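Local coordinates for protein pseudoalteromonas arctica PAMC 21717 (Pseudoalteromonas arctica, PDB 5YL7) that hydrolyses peptide bonds in proteins as a cold-active, calcium-binding serine protease of the subtilase family, at residues P46-L50 against S271-G275; P3-F8 against N113-A119; T42-P46 against A77-D82; Q95-W99 against G265-P269; A252-E256 against Y274-Q278. One frame throughout, in Å; residues are numbered along the deposited sequence.

Contact 1: P46-L50 against S271-G275. With CA (calcium ion), chain C.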
# COMPACT_ATOMS: atom_id res chain seq x y z
N PRO A 46 5.76 10.87 11.28
CA PRO A 46 6.62 10.00 12.10
C PRO A 46 5.90 9.48 13.34
O PRO A 46 6.34 9.65 14.51
CB PRO A 46 7.81 10.92 12.44
CG PRO A 46 7.11 12.22 12.63
CD PRO A 46 6.14 12.30 11.46
N HIS A 47 4.83 8.77 13.10
CA HIS A 47 3.96 8.23 14.17
C HIS A 47 4.82 7.39 15.08
O HIS A 47 5.66 6.59 14.64
CB HIS A 47 2.84 7.42 13.47
CG HIS A 47 1.74 6.97 14.39
ND1 HIS A 47 1.93 6.12 15.46
CD2 HIS A 47 0.42 7.20 14.26
CE1 HIS A 47 0.72 5.89 15.97
NE2 HIS A 47 -0.20 6.52 15.25
N ALA A 48 4.55 7.50 16.36
CA ALA A 48 5.27 6.69 17.35
C ALA A 48 5.26 5.22 17.15
O ALA A 48 6.16 4.47 17.53
CB ALA A 48 4.73 6.97 18.77
N ASP A 49 4.16 4.72 16.48
CA ASP A 49 4.02 3.29 16.20
C ASP A 49 4.46 2.86 14.80
O ASP A 49 4.13 1.81 14.32
CB ASP A 49 2.60 2.78 16.47
CG ASP A 49 2.50 1.37 16.93
OD1 ASP A 49 3.44 0.89 17.62
OD2 ASP A 49 1.47 0.68 16.62
N LEU A 50 5.20 3.78 14.15
CA LEU A 50 5.68 3.55 12.75
C LEU A 50 7.14 3.93 12.57
O LEU A 50 7.85 3.28 11.80
CB LEU A 50 4.78 4.40 11.81
CG LEU A 50 5.08 4.27 10.32
CD1 LEU A 50 4.94 2.81 9.85
CD2 LEU A 50 4.21 5.23 9.56
N SER A 271 -1.61 15.48 16.54
CA SER A 271 -1.23 14.28 17.28
C SER A 271 -1.41 12.98 16.51
O SER A 271 -2.34 12.85 15.66
CB SER A 271 -1.97 14.23 18.62
OG SER A 271 -3.28 14.16 18.35
N ASP A 272 -0.63 11.98 16.82
CA ASP A 272 -0.75 10.62 16.33
C ASP A 272 -2.15 10.10 16.69
O ASP A 272 -2.63 10.30 17.82
CB ASP A 272 0.30 9.73 16.89
CG ASP A 272 1.73 10.05 16.44
OD1 ASP A 272 1.89 10.66 15.37
OD2 ASP A 272 2.66 9.50 17.10
N SER A 273 -2.71 9.26 15.82
CA SER A 273 -3.95 8.53 16.14
C SER A 273 -3.92 7.19 15.46
O SER A 273 -2.95 6.83 14.74
CB SER A 273 -5.10 9.39 15.76
OG SER A 273 -5.17 9.55 14.35
N TYR A 274 -4.99 6.42 15.63
CA TYR A 274 -5.26 5.20 14.88
C TYR A 274 -6.57 5.32 14.26
O TYR A 274 -7.51 5.85 14.90
CB TYR A 274 -5.19 3.96 15.76
CG TYR A 274 -3.88 3.82 16.48
CD1 TYR A 274 -2.73 3.32 15.88
CD2 TYR A 274 -3.73 4.28 17.83
CE1 TYR A 274 -1.51 3.32 16.51
CE2 TYR A 274 -2.48 4.30 18.40
CZ TYR A 274 -1.41 3.74 17.78
OH TYR A 274 -0.15 3.72 18.35
N GLY A 275 -6.77 4.94 13.02
CA GLY A 275 -8.02 5.11 12.35
C GLY A 275 -8.33 4.00 11.38
O GLY A 275 -7.47 3.28 10.89
CA CA C . 2.50 -1.36 17.67
O HOH W 1 5.01 10.99 16.77
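The H47 ring is set between D272 and Y274 by CG standing anti to the backbone N (chi1 -171°), while D272, with CG anti to its own carbonyl carbon, lays its carboxylate against that ring. The two flat groups are stacked, their planes 5° apart, and D272 CB sits over one face of the imidazole, 3.7 Å from its centroid, as a CH-pi contact. At the ring edge both nitrogens are used. H47 NE2 donates in the ring plane to S273 O at 2.8 Å, reaching that carbonyl from above its plane, and H47 ND1 accepts the N-H of D49 at 2.8 Å. With a bond on either nitrogen the imidazole is fixed in rotation; NE2 carries the proton and ND1 accepts, consistent with a neutral ring. D272 OD2 takes a nearly straight bond from A48 N at 2.8 Å, above the carboxylate plane, and a water that also donates to P46 O. Y274 brings its hydroxyl end to H47, Y274 OH lying 3.3 Å from H47 CE1, the rings meeting obliquely with planes at 58°. The same OH touches D49 CB, whose carboxylate binds calcium through both oxygens. The loop between strands 36-41 and 58-59 thus lies against strand 272-277, with T261 of the antiparallel partner strand 258-263 also touching H47 and D49.

Contact 2: P3-F8 against N113-A119. With CA (calcium ion), chain C.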
# COMPACT_ATOMS: atom_id res chain seq x y z
N PRO A 3 0.97 -10.96 18.11
CA PRO A 3 1.62 -9.91 18.82
C PRO A 3 0.86 -9.33 19.98
O PRO A 3 -0.30 -9.51 20.07
CB PRO A 3 1.93 -8.92 17.76
CG PRO A 3 0.87 -9.08 16.81
CD PRO A 3 0.51 -10.57 16.77
N ASN A 4 1.61 -8.58 20.77
CA ASN A 4 1.04 -8.01 21.95
C ASN A 4 0.41 -6.62 21.86
O ASN A 4 -0.16 -6.06 22.75
CB ASN A 4 2.11 -8.00 23.08
CG ASN A 4 3.10 -6.93 22.92
OD1 ASN A 4 3.03 -6.01 22.09
ND2 ASN A 4 4.03 -6.87 23.90
N ASP A 5 0.35 -6.12 20.59
CA ASP A 5 -0.17 -4.79 20.41
C ASP A 5 -1.64 -4.71 20.82
O ASP A 5 -2.41 -5.55 20.37
CB ASP A 5 0.07 -4.36 18.94
CG ASP A 5 1.51 -4.52 18.55
OD1 ASP A 5 1.92 -5.66 18.33
OD2 ASP A 5 2.29 -3.55 18.52
N PRO A 6 -2.04 -3.68 21.57
CA PRO A 6 -3.36 -3.71 22.17
C PRO A 6 -4.47 -3.57 21.17
O PRO A 6 -5.60 -3.96 21.44
CB PRO A 6 -3.34 -2.55 23.15
CG PRO A 6 -2.17 -1.68 22.63
CD PRO A 6 -1.16 -2.61 22.13
N ARG A 7 -4.24 -2.96 20.00
CA ARG A 7 -5.25 -2.90 18.96
C ARG A 7 -5.24 -4.06 17.98
O ARG A 7 -6.05 -4.06 17.03
CB ARG A 7 -5.16 -1.56 18.22
CG ARG A 7 -5.31 -0.36 19.09
CD ARG A 7 -6.61 -0.25 19.74
NE ARG A 7 -7.69 0.01 18.83
CZ ARG A 7 -8.06 1.15 18.35
NH1 ARG A 7 -7.41 2.28 18.58
NH2 ARG A 7 -9.13 1.20 17.53
N PHE A 8 -4.38 -5.04 18.11
CA PHE A 8 -4.35 -6.21 17.22
C PHE A 8 -5.68 -6.83 17.08
O PHE A 8 -6.10 -7.18 15.98
CB PHE A 8 -3.31 -7.21 17.66
CG PHE A 8 -3.27 -8.42 16.79
CD1 PHE A 8 -2.68 -8.44 15.54
CD2 PHE A 8 -3.90 -9.57 17.24
CE1 PHE A 8 -2.74 -9.60 14.79
CE2 PHE A 8 -3.93 -10.69 16.50
CZ PHE A 8 -3.37 -10.72 15.29
N ASN A 113 4.68 -5.72 18.43
CA ASN A 113 5.20 -6.31 19.72
C ASN A 113 5.81 -5.29 20.53
O ASN A 113 6.68 -5.63 21.38
CB ASN A 113 6.16 -7.46 19.46
CG ASN A 113 5.43 -8.66 19.27
OD1 ASN A 113 4.50 -8.95 20.05
ND2 ASN A 113 5.90 -9.46 18.31
N ASN A 114 5.40 -4.03 20.45
CA ASN A 114 5.87 -2.94 21.29
C ASN A 114 4.84 -2.51 22.34
O ASN A 114 4.95 -1.45 22.92
CB ASN A 114 6.40 -1.74 20.48
CG ASN A 114 5.29 -1.05 19.67
OD1 ASN A 114 4.24 -1.65 19.39
ND2 ASN A 114 5.50 0.20 19.33
N GLY A 115 3.78 -3.29 22.50
CA GLY A 115 2.81 -2.99 23.49
C GLY A 115 1.99 -1.79 23.33
O GLY A 115 1.32 -1.25 24.24
N GLU A 116 1.98 -1.26 22.06
CA GLU A 116 1.40 0.02 21.74
C GLU A 116 0.63 -0.09 20.40
O GLU A 116 1.18 -0.71 19.50
CB GLU A 116 2.49 1.10 21.56
CG GLU A 116 2.01 2.47 21.30
CD GLU A 116 3.17 3.50 21.28
OE1 GLU A 116 2.83 4.67 20.96
OE2 GLU A 116 4.36 3.10 21.53
N GLY A 117 -0.52 0.49 20.30
CA GLY A 117 -1.14 0.68 18.96
C GLY A 117 -1.40 -0.64 18.30
O GLY A 117 -1.98 -1.60 18.83
N VAL A 118 -1.03 -0.67 17.01
CA VAL A 118 -1.31 -1.70 16.03
C VAL A 118 -0.16 -2.59 15.65
O VAL A 118 1.01 -2.30 16.11
CB VAL A 118 -1.94 -1.03 14.73
CG1 VAL A 118 -3.26 -0.37 15.03
CG2 VAL A 118 -0.96 -0.04 14.16
N ALA A 119 -0.41 -3.58 14.79
CA ALA A 119 0.61 -4.35 14.17
C ALA A 119 0.68 -4.08 12.68
O ALA A 119 -0.25 -3.49 12.11
CB ALA A 119 0.38 -5.83 14.46
CA CA C . 2.50 -1.36 17.67
O HOH W 2 6.30 -5.05 24.33
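D5 OD2 lies against three other oxygens, N114 OD1, E116 O and V118 O, all drawn together by one calcium ion, which D5 OD2 binds at 2.4 Å. E116 O binds calcium at 2.3 Å, and V111 and D49 complete the site. The other carboxylate oxygen, D5 OD1, accepts the backbone N-H of N113 at 2.8 Å on its syn lone pair, so metal and peptide together fix the rotation of the group; the cation probably offsets the repulsion among these close oxygens, which include the D5 carboxylate. Two asparagine side chains each accept a backbone N-H from the other segment. N113 OD1 receives N4 N at 3.0 Å, whereas N4, with CG between its backbone N and carbonyl carbon (chi1 77°), turns OD1 back to accept G115 N at 2.9 Å. Their amide planes stand 76° apart, and a water joins N4 ND2 to N113 O. R7, inside the type I turn from D5 to F8, donates its N-H to G117 O at 2.9 Å, while the R7 guanidinium leads off to a salt bridge with D10. A119 CB packs on P3 CG at 4.0 Å and on the F8 ring. Positive phi at G115 and G117 favours glycine there, and E116 O and V118 O turn inward to the metal. Clasping the N-terminal segment to an internal loop through calcium resembles the strong calcium site of subtilisin-like proteases.

Contact 3: T42-P46 against A77-D82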
# COMPACT_ATOMS: atom_id res chain seq x y z
N THR A 42 1.15 9.66 -0.21
CA THR A 42 1.10 11.06 0.19
C THR A 42 2.26 11.50 1.09
O THR A 42 2.30 12.67 1.48
CB THR A 42 -0.26 11.41 0.86
OG1 THR A 42 -0.30 10.71 2.15
CG2 THR A 42 -1.44 10.99 0.05
N GLY A 43 3.15 10.58 1.40
CA GLY A 43 4.13 10.78 2.43
C GLY A 43 3.76 10.19 3.73
O GLY A 43 2.80 9.40 3.80
N TYR A 44 4.45 10.52 4.80
CA TYR A 44 4.19 9.93 6.13
C TYR A 44 4.29 10.99 7.23
O TYR A 44 4.96 12.02 7.02
CB TYR A 44 5.12 8.78 6.42
CG TYR A 44 6.52 9.19 6.74
CD1 TYR A 44 7.40 9.73 5.82
CD2 TYR A 44 7.03 9.15 8.04
CE1 TYR A 44 8.61 10.19 6.17
CE2 TYR A 44 8.25 9.60 8.38
CZ TYR A 44 9.04 10.12 7.45
OH TYR A 44 10.30 10.60 7.75
N ARG A 45 3.67 10.68 8.37
CA ARG A 45 4.06 11.37 9.61
C ARG A 45 4.81 10.41 10.45
O ARG A 45 4.60 9.16 10.40
CB ARG A 45 2.85 11.89 10.35
CG ARG A 45 2.03 12.92 9.64
CD ARG A 45 2.79 14.06 9.06
NE ARG A 45 3.70 14.68 10.02
CZ ARG A 45 4.61 15.60 9.66
NH1 ARG A 45 5.47 16.02 10.57
NH2 ARG A 45 4.65 16.04 8.45
N PRO A 46 5.76 10.87 11.28
CA PRO A 46 6.62 10.00 12.10
C PRO A 46 5.90 9.48 13.34
O PRO A 46 6.34 9.65 14.51
CB PRO A 46 7.81 10.92 12.44
CG PRO A 46 7.11 12.22 12.63
CD PRO A 46 6.14 12.30 11.46
N ALA A 77 10.20 13.22 2.65
CA ALA A 77 8.95 12.61 2.19
C ALA A 77 7.87 12.68 3.20
O ALA A 77 6.84 12.00 3.12
CB ALA A 77 9.23 11.15 1.79
N ARG A 78 8.01 13.49 4.28
CA ARG A 78 6.89 13.67 5.17
C ARG A 78 5.71 14.32 4.52
O ARG A 78 5.84 15.09 3.56
CB ARG A 78 7.32 14.44 6.43
CG ARG A 78 8.15 13.61 7.34
CD ARG A 78 8.66 14.34 8.56
NE ARG A 78 9.52 13.50 9.37
CZ ARG A 78 9.83 13.72 10.68
NH1 ARG A 78 9.30 14.71 11.32
NH2 ARG A 78 10.63 12.87 11.27
N ASP A 79 4.51 13.99 5.01
CA ASP A 79 3.28 14.49 4.47
C ASP A 79 2.93 15.79 5.17
O ASP A 79 2.63 15.76 6.38
CB ASP A 79 2.18 13.46 4.71
CG ASP A 79 0.89 13.73 4.05
OD1 ASP A 79 0.67 14.85 3.52
OD2 ASP A 79 -0.01 12.83 4.10
N PRO A 80 2.88 16.93 4.47
CA PRO A 80 2.46 18.20 5.11
C PRO A 80 1.01 18.30 5.30
O PRO A 80 0.55 19.28 5.93
CB PRO A 80 2.98 19.22 4.14
CG PRO A 80 2.83 18.57 2.75
CD PRO A 80 3.17 17.11 3.05
N GLY A 81 0.23 17.41 4.74
CA GLY A 81 -1.18 17.42 4.67
C GLY A 81 -1.73 17.79 3.31
O GLY A 81 -1.30 18.78 2.75
N ASP A 82 -2.65 17.01 2.84
CA ASP A 82 -3.24 17.18 1.47
C ASP A 82 -4.63 17.74 1.49
O ASP A 82 -5.34 17.71 0.46
CB ASP A 82 -3.10 15.88 0.64
CG ASP A 82 -3.92 14.80 1.16
OD1 ASP A 82 -4.71 14.99 2.11
OD2 ASP A 82 -3.85 13.64 0.72
O HOH W 3 0.56 10.50 5.35
O HOH W 4 11.10 10.14 10.16
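The loop that leaves strand 36-41 of the parallel sheet makes a single beta bridge with segment 77-82, pairing Y44 with R78. Y44 N donates to A77 O at 3.3 Å, and D79 N to Y44 O at 2.9 Å. G43 passes so near A77 O and D79 N that a side chain would clash. D79 has CG anti to the backbone N (chi1 -171°), which carries OD2 to T42 OG1, 2.9 Å away; the hydroxyl donates from above the carboxylate plane. D79 OD1 accepts G81 N, an Asx turn, and a water links OD2 to G43 O. T42 directly follows D41, the probable acid of the subtilase Ser-His-Asp triad, so these bonds lie next to the end of the strand that carries it. Extended from CG to NE, R78 runs over the Y44 ring, CG 4.0 Å from its centroid, and gives a weak bond from NE to Y44 OH at 3.4 Å. P46 CG covers one face of the R78 guanidinium, 3.6 Å from R78 NH1. Shortening R78 to an alanine is likely to uncover the Y44 ring and P46 and leave Y44 OH without this weak donor. R45 bends so that NH2 donates to D79 O at 2.9 Å, in the guanidinium plane.

Contact 4: Q95-W99 against G265-P269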
# COMPACT_ATOMS: atom_id res chain seq x y z
N GLN A 95 -12.03 19.12 1.57
CA GLN A 95 -11.62 17.81 2.11
C GLN A 95 -10.49 18.01 3.13
O GLN A 95 -9.58 18.76 2.90
CB GLN A 95 -11.02 16.93 1.00
CG GLN A 95 -11.97 16.66 -0.18
CD GLN A 95 -13.16 15.83 0.25
OE1 GLN A 95 -12.98 14.80 0.96
NE2 GLN A 95 -14.42 16.29 -0.14
N ASN A 96 -10.64 17.30 4.23
CA ASN A 96 -9.54 17.23 5.21
C ASN A 96 -8.40 16.40 4.72
O ASN A 96 -8.50 15.67 3.72
CB ASN A 96 -10.09 16.64 6.50
CG ASN A 96 -11.01 17.59 7.29
OD1 ASN A 96 -11.08 18.76 7.02
ND2 ASN A 96 -11.47 17.09 8.43
N SER A 97 -7.27 16.53 5.39
CA SER A 97 -6.09 15.72 4.99
C SER A 97 -6.39 14.28 5.18
O SER A 97 -6.96 13.82 6.09
CB SER A 97 -4.91 16.18 5.85
OG SER A 97 -4.48 17.47 5.50
N SER A 98 -5.87 13.52 4.22
CA SER A 98 -6.07 12.08 4.18
C SER A 98 -5.18 11.28 5.10
O SER A 98 -5.51 10.19 5.54
CB SER A 98 -5.85 11.51 2.74
OG SER A 98 -4.53 11.62 2.33
N TRP A 99 -3.97 11.79 5.30
CA TRP A 99 -2.89 10.99 5.97
C TRP A 99 -2.80 9.59 5.39
O TRP A 99 -2.43 8.63 6.03
CB TRP A 99 -3.02 10.96 7.48
CG TRP A 99 -3.28 12.30 8.02
CD1 TRP A 99 -4.42 12.75 8.67
CD2 TRP A 99 -2.42 13.45 7.91
NE1 TRP A 99 -4.31 14.08 8.97
CE2 TRP A 99 -3.10 14.56 8.53
CE3 TRP A 99 -1.14 13.69 7.41
CZ2 TRP A 99 -2.56 15.84 8.51
CZ3 TRP A 99 -0.65 14.94 7.37
CH2 TRP A 99 -1.36 16.03 7.96
N GLY A 265 -4.88 15.47 12.61
CA GLY A 265 -5.00 16.80 12.05
C GLY A 265 -6.07 16.90 10.98
O GLY A 265 -6.09 16.07 10.05
N SER A 266 -6.87 17.93 10.95
CA SER A 266 -7.80 18.15 9.86
C SER A 266 -7.09 18.68 8.66
O SER A 266 -7.55 18.41 7.52
CB SER A 266 -8.95 19.06 10.31
OG SER A 266 -8.45 20.19 10.82
N SER A 267 -6.04 19.46 8.75
CA SER A 267 -5.34 20.05 7.63
C SER A 267 -3.89 19.85 7.88
O SER A 267 -3.22 18.91 7.37
CB SER A 267 -5.67 21.54 7.37
OG SER A 267 -5.54 22.29 8.57
N THR A 268 -3.25 20.68 8.73
CA THR A 268 -1.90 20.48 9.19
C THR A 268 -1.77 19.27 10.10
O THR A 268 -2.76 18.91 10.77
CB THR A 268 -1.38 21.78 9.87
OG1 THR A 268 -2.37 22.21 10.79
CG2 THR A 268 -1.22 22.86 8.77
N PRO A 269 -0.61 18.68 10.19
CA PRO A 269 -0.49 17.49 11.06
C PRO A 269 -0.69 17.84 12.54
O PRO A 269 -0.28 18.94 12.95
CB PRO A 269 0.89 16.95 10.78
CG PRO A 269 1.64 18.00 10.11
CD PRO A 269 0.67 18.97 9.52
O HOH W 5 -7.87 14.64 8.56
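W99 reaches across to G265-P269 with its indole, which meets this segment from the pyrrole nitrogen round to the far corner of the benzene ring. From CB, with CG anti to the carbonyl carbon (chi1 -46°), the bond to CG turns the ring so that CD1 only grazes G265 O at 4.0 Å. The next atom, NE1, donates to that same oxygen at 2.9 Å. The bond is close to straight (163°), lies in the indole plane and falls on a lone pair of the carbonyl. CE2 is 3.7 Å from the same G265 O; beyond it W99 CZ2 comes 3.3 Å from S267 O, and CH2 ends against P269, 3.7 Å from its CB. S97 CB sits over one ring face, and Y262 meets the ring edge-to-face.

W99 occupies the N-cap position of helix 100-109, which carries H100, the probable histidine of the Ser-His-Asp triad expected in a subtilase. The indole therefore ties the start of this helix to the loop joining the antiparallel strands 258-263 and 272-277.

S97 grips the same loop with two donors. Its backbone N gives a hydrogen bond to S266 O at 2.9 Å, from above the carbonyl plane, and OG donates to S267 O at 2.7 Å, in plane and on a lone pair. S97 OG is also hydrogen-bonded with A83 N. A water donates both to S97 O and to G265 O, giving that carbonyl a second donor besides the indole. N96 lies alongside, its CB 3.3 Å from S266 O and its amide ND2 near S266 CB.

Contact 5: A252-E256 against Y274-Q278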
# COMPACT_ATOMS: atom_id res chain seq x y z
N ALA A 252 -18.02 7.08 8.71
CA ALA A 252 -16.59 7.42 8.89
C ALA A 252 -16.03 6.77 10.12
O ALA A 252 -16.59 6.71 11.15
CB ALA A 252 -16.43 8.96 8.91
N ASN A 253 -14.84 6.20 9.90
CA ASN A 253 -14.12 5.51 10.97
C ASN A 253 -14.82 4.29 11.54
O ASN A 253 -14.50 3.81 12.60
CB ASN A 253 -13.76 6.50 12.16
CG ASN A 253 -12.54 6.05 12.90
OD1 ASN A 253 -11.57 5.61 12.29
ND2 ASN A 253 -12.52 6.20 14.21
N ASP A 254 -15.75 3.71 10.75
CA ASP A 254 -16.40 2.46 11.13
C ASP A 254 -15.36 1.35 11.34
O ASP A 254 -14.51 1.12 10.43
CB ASP A 254 -17.35 2.12 9.93
CG ASP A 254 -18.10 0.80 10.00
OD1 ASP A 254 -17.95 0.03 10.93
OD2 ASP A 254 -18.86 0.64 8.98
N SER A 255 -15.44 0.56 12.42
CA SER A 255 -14.55 -0.48 12.74
C SER A 255 -14.58 -1.68 11.82
O SER A 255 -13.77 -2.61 11.94
CB SER A 255 -14.59 -0.86 14.20
OG SER A 255 -15.91 -1.38 14.47
N GLU A 256 -15.57 -1.69 10.92
CA GLU A 256 -15.54 -2.66 9.81
C GLU A 256 -14.40 -2.37 8.81
O GLU A 256 -14.07 -3.20 7.95
CB GLU A 256 -16.86 -2.68 9.03
CG GLU A 256 -18.06 -3.20 9.83
CD GLU A 256 -17.91 -4.60 10.18
OE1 GLU A 256 -18.10 -5.46 9.26
OE2 GLU A 256 -17.47 -4.99 11.24
N TYR A 274 -4.99 6.42 15.63
CA TYR A 274 -5.26 5.20 14.88
C TYR A 274 -6.57 5.32 14.26
O TYR A 274 -7.51 5.85 14.90
CB TYR A 274 -5.19 3.96 15.76
CG TYR A 274 -3.88 3.82 16.48
CD1 TYR A 274 -2.73 3.32 15.88
CD2 TYR A 274 -3.73 4.28 17.83
CE1 TYR A 274 -1.51 3.32 16.51
CE2 TYR A 274 -2.48 4.30 18.40
CZ TYR A 274 -1.41 3.74 17.78
OH TYR A 274 -0.15 3.72 18.35
N GLY A 275 -6.77 4.94 13.02
CA GLY A 275 -8.02 5.11 12.35
C GLY A 275 -8.33 4.00 11.38
O GLY A 275 -7.47 3.28 10.89
N TYR A 276 -9.67 3.80 11.21
CA TYR A 276 -10.19 2.82 10.28
C TYR A 276 -10.52 3.46 8.97
O TYR A 276 -11.24 4.41 8.91
CB TYR A 276 -11.48 2.13 10.82
CG TYR A 276 -11.37 1.39 12.09
CD1 TYR A 276 -11.01 0.05 12.16
CD2 TYR A 276 -11.72 2.02 13.29
CE1 TYR A 276 -10.95 -0.64 13.38
CE2 TYR A 276 -11.66 1.32 14.50
CZ TYR A 276 -11.32 0.05 14.50
OH TYR A 276 -11.24 -0.70 15.70
N SER A 277 -9.94 2.90 7.87
CA SER A 277 -10.14 3.41 6.53
C SER A 277 -10.57 2.27 5.64
O SER A 277 -10.53 1.11 6.04
CB SER A 277 -8.89 4.05 5.98
OG SER A 277 -8.62 5.32 6.63
N GLN A 278 -10.94 2.56 4.44
CA GLN A 278 -11.31 1.51 3.46
C GLN A 278 -10.84 1.84 2.06
O GLN A 278 -10.69 3.00 1.72
CB GLN A 278 -12.80 1.26 3.39
CG GLN A 278 -13.63 2.38 2.87
CD GLN A 278 -15.09 2.07 2.62
OE1 GLN A 278 -15.55 0.98 2.85
NE2 GLN A 278 -15.78 3.04 2.10
O HOH W 6 -13.69 6.00 7.16
O HOH W 7 -9.59 7.11 15.24
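Y276 and N253, with S255 beside them, bury most of the surface here. The Y276 ring lies beneath S255: S255 CA stands over its centre, 3.5 Å from the centroid and only 5° off the ring normal, a clear CH-pi contact, while S255 CB reaches the hydroxyl end at 3.4 Å from CZ. CG of Y276 is anti to the carbonyl carbon (chi1 -60°), which lays the ring under the backbone of the loop; Y276 CB touches D254 O at 3.2 Å. N253 holds the strand backbone instead. Its OD1 accepts Y276 N at 2.8 Å, nearly along the C=O axis, with a fairly straight N-H (164°). The amide nitrogen makes a weak bond to a water that donates to Y274 O, so one amide reaches Y276 N directly and Y274 O, weakly, through water. A second water bridges N253 N and, weakly, Y276 O. Replacing Y276 by an alanine would probably open a gap under S255 and D254 and leave the 252-256 loop held there mainly by the N253 amide. D254 OD1 accepts E256 N at 2.9 Å in an Asx turn at the bend where S255 lies over the ring. The arrangement is that of a loop folding back on an antiparallel two-stranded hairpin: segment 252-256 leads into strand 258-263 and lies along the edge of its partner, strand 272-277, with an asparagine amide standing in for a neighbouring strand.

How the contacts relate
All five contacts are partly buried: H47, D49, D5, D79 and W99 are buried, whereas N4, S266, N253 and S255 are exposed. Contacts 1 and 2 share one calcium ion: D49 comes from contact 1 and D5, N114, E116 and V118 from contact 2, and Y274 packs on G117. Contacts 1 and 3 leave the same loop through P46. Contacts 3 and 4 meet where D82 bonds S98, both close to the likely catalytic residues. Contacts 1 and 5 overlap on strand 272-277, sharing Y274 and G275. Chemistry varies accordingly: imidazole and carboxylates beside the calcium in contact 1, metal ligands in contact 2, arginines in contact 3, indole and carbonyls in contact 4, a tyrosine face in contact 5.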